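Local coordinates for protein CRISPR-associated endonuclease/helicase Cas3 (Thermus thermophilus HB8, PDB 3SK9) that cuts single-stranded DNA with its N-terminal HD nuclease domain, the part crystallised here, as the nuclease-helicase of CRISPR adaptive immunity, at residues H24-L27 against A28-D32. Numbering follows the deposited sequence.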
ATOM      1  N   HIS A  24     -11.246  12.532  -4.072  1.00 23.37           N
ATOM      2  CA  HIS A  24     -10.620  11.484  -3.223  1.00 20.64           C
ATOM      3  C   HIS A  24      -9.104  11.645  -3.337  1.00 21.53           C
ATOM      4  O   HIS A  24      -8.507  11.277  -4.344  1.00 22.07           O
ATOM      5  CB  HIS A  24     -11.070  10.108  -3.728  1.00 20.65           C
ATOM      6  CG  HIS A  24     -10.756   8.968  -2.797  1.00 22.35           C
ATOM      7  ND1 HIS A  24     -11.079   8.982  -1.458  1.00 23.65           N
ATOM      8  CD2 HIS A  24     -10.238   7.738  -3.046  1.00 22.15           C
ATOM      9  CE1 HIS A  24     -10.735   7.834  -0.905  1.00 22.38           C
ATOM     10  NE2 HIS A  24     -10.202   7.061  -1.845  1.00 20.66           N
ATOM     11  N   PRO A  25      -8.492  12.296  -2.355  1.00 19.93           N
ATOM     12  CA  PRO A  25      -7.046  12.475  -2.448  1.00 19.13           C
ATOM     13  C   PRO A  25      -6.317  11.114  -2.465  1.00 17.71           C
ATOM     14  O   PRO A  25      -6.782  10.171  -1.800  1.00 17.76           O
ATOM     15  CB  PRO A  25      -6.709  13.246  -1.141  1.00 18.77           C
ATOM     16  CG  PRO A  25      -7.964  14.046  -0.829  1.00 18.84           C
ATOM     17  CD  PRO A  25      -9.112  13.120  -1.280  1.00 20.16           C
ATOM     18  N   LEU A  26      -5.168  11.054  -3.127  1.00 16.17           N
ATOM     19  CA  LEU A  26      -4.341   9.852  -3.132  1.00 14.55           C
ATOM     20  C   LEU A  26      -4.049   9.473  -1.677  1.00 20.91           C
ATOM     21  O   LEU A  26      -4.098   8.297  -1.325  1.00 17.60           O
ATOM     22  CB  LEU A  26      -3.033  10.114  -3.862  1.00 17.79           C
ATOM     23  CG  LEU A  26      -2.051   8.926  -3.922  1.00 17.48           C
ATOM     24  CD1 LEU A  26      -2.727   7.686  -4.461  1.00 20.42           C
ATOM     25  CD2 LEU A  26      -0.869   9.338  -4.829  1.00 22.99           C
ATOM     26  N   LEU A  27      -3.744  10.452  -0.811  1.00 17.82           N
ATOM     27  CA  LEU A  27      -3.381  10.092   0.573  1.00 23.23           C
ATOM     28  C   LEU A  27      -4.531   9.370   1.290  1.00 18.10           C
ATOM     29  O   LEU A  27      -4.295   8.455   2.105  1.00 19.25           O
ATOM     30  CB  LEU A  27      -3.013  11.346   1.380  1.00 23.87           C
ATOM     31  CG  LEU A  27      -2.673  11.101   2.843  1.00 23.64           C
ATOM     32  CD1 LEU A  27      -1.451  10.202   3.030  1.00 16.57           C
ATOM     33  CD2 LEU A  27      -2.469  12.481   3.513  1.00 24.18           C
ATOM     34  N   ALA A  28      -5.776   9.780   1.004  1.00 18.47           N
ATOM     35  CA  ALA A  28      -6.949   9.122   1.579  1.00 15.98           C
ATOM     36  C   ALA A  28      -6.994   7.665   1.125  1.00 20.42           C
ATOM     37  O   ALA A  28      -7.271   6.768   1.929  1.00 18.51           O
ATOM     38  CB  ALA A  28      -8.222   9.838   1.180  1.00 18.49           C
ATOM     39  N   HIS A  29      -6.741   7.423  -0.161  1.00 16.80           N
ATOM     40  CA  HIS A  29      -6.751   6.069  -0.672  1.00 18.97           C
ATOM     41  C   HIS A  29      -5.631   5.260  -0.025  1.00 21.72           C
ATOM     42  O   HIS A  29      -5.810   4.097   0.308  1.00 17.62           O
ATOM     43  CB  HIS A  29      -6.586   6.061  -2.189  1.00 21.51           C
ATOM     44  CG  HIS A  29      -6.561   4.679  -2.761  1.00 21.33           C
ATOM     45  ND1 HIS A  29      -7.655   3.849  -2.739  1.00 28.78           N
ATOM     46  CD2 HIS A  29      -5.562   3.969  -3.339  1.00 30.33           C
ATOM     47  CE1 HIS A  29      -7.340   2.686  -3.283  1.00 29.55           C
ATOM     48  NE2 HIS A  29      -6.076   2.732  -3.659  1.00 27.43           N
ATOM     49  N   MET A  30      -4.466   5.866   0.159  1.00 15.06           N
ATOM     50  CA  MET A  30      -3.331   5.123   0.772  1.00 14.72           C
ATOM     51  C   MET A  30      -3.633   4.764   2.227  1.00 18.82           C
ATOM     52  O   MET A  30      -3.354   3.646   2.702  1.00 17.97           O
ATOM     53  CB  MET A  30      -2.015   5.945   0.677  1.00 17.88           C
ATOM     54  CG  MET A  30      -1.404   6.092  -0.762  1.00 24.07           C
ATOM     55  SD  MET A  30      -0.127   7.436  -0.787  1.00 28.85           S
ATOM     56  CE  MET A  30       1.131   6.716   0.258  1.00 44.38           C
ATOM     57  N   LEU A  31      -4.244   5.689   2.954  1.00 18.68           N
ATOM     58  CA  LEU A  31      -4.552   5.399   4.356  1.00 18.75           C
ATOM     59  C   LEU A  31      -5.692   4.371   4.468  1.00 17.91           C
ATOM     60  O   LEU A  31      -5.689   3.506   5.396  1.00 20.59           O
ATOM     61  CB  LEU A  31      -4.900   6.671   5.106  1.00 16.37           C
ATOM     62  CG  LEU A  31      -3.758   7.654   5.348  1.00 18.03           C
ATOM     63  CD1 LEU A  31      -4.325   8.994   5.884  1.00 19.83           C
ATOM     64  CD2 LEU A  31      -2.718   7.073   6.309  1.00 20.10           C
ATOM     65  N   ASP A  32      -6.644   4.428   3.536  1.00 17.32           N
ATOM     66  CA  ASP A  32      -7.732   3.431   3.523  1.00 19.55           C
ATOM     67  C   ASP A  32      -7.149   2.023   3.297  1.00 20.32           C
ATOM     68  O   ASP A  32      -7.616   1.048   3.895  1.00 17.33           O
ATOM     69  CB  ASP A  32      -8.730   3.686   2.377  1.00 18.11           C
ATOM     70  CG  ASP A  32      -9.584   4.952   2.610  1.00 18.42           C
ATOM     71  OD1 ASP A  32      -9.594   5.429   3.757  1.00 22.03           O
ATOM     72  OD2 ASP A  32     -10.215   5.415   1.643  1.00 20.65           O
TER
HETATM   73  O   HOH W   1      -9.754   4.469  -0.814  1.00 20.85           O
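The metal-site histidine of the HD nuclease domain, His29, sits in the first turn of helix 26-43, where it meets His24 of the preceding loop and, through a shared water, Asp32 one turn on. Pro25 takes the N-cap position: proline suits a helix start, where no earlier carbonyl needs its missing N-H, and Pro25 O accepts the first i+4 bond from His29 N at 3.2 Å. Met30 N to Leu26 O and Leu31 N to Leu27 O continue the pattern.

His24 reaches forward alongside this turn, its CG anti to the backbone N (chi1 -168°), which helps carry the imidazole past Ala28, whose small methyl CB lies 3.8 Å from His24 CE1. The ring approaches His29 obliquely, NE2 lying 3.8 Å from His29 CB. Leu26 CG meets Met30 SD at 4.0 Å. Leu27 CG packs on Leu31 CD1, and both leucines touch helix 165-181, Leu27 at Leu173 and Glu176, Leu31 at Arg180.

His29 belongs, with His74, Asp75 and Asp210, to the divalent-metal site; here its NE2 is hydrogen-bonded to Asp210 OD1, leaving ND1 for the water. Asp32 OD2, at the His24 ring edge 3.6 Å from CE1, is salt-bridged to Arg223, while OD1 is hydrogen-bonded to Tyr230 OH. The shared water lies in the plane of the His24 ring, 2.8 Å from His24 NE2 and 2.9 Å from His29 ND1, and donates to Asp32 OD2 at 2.7 Å.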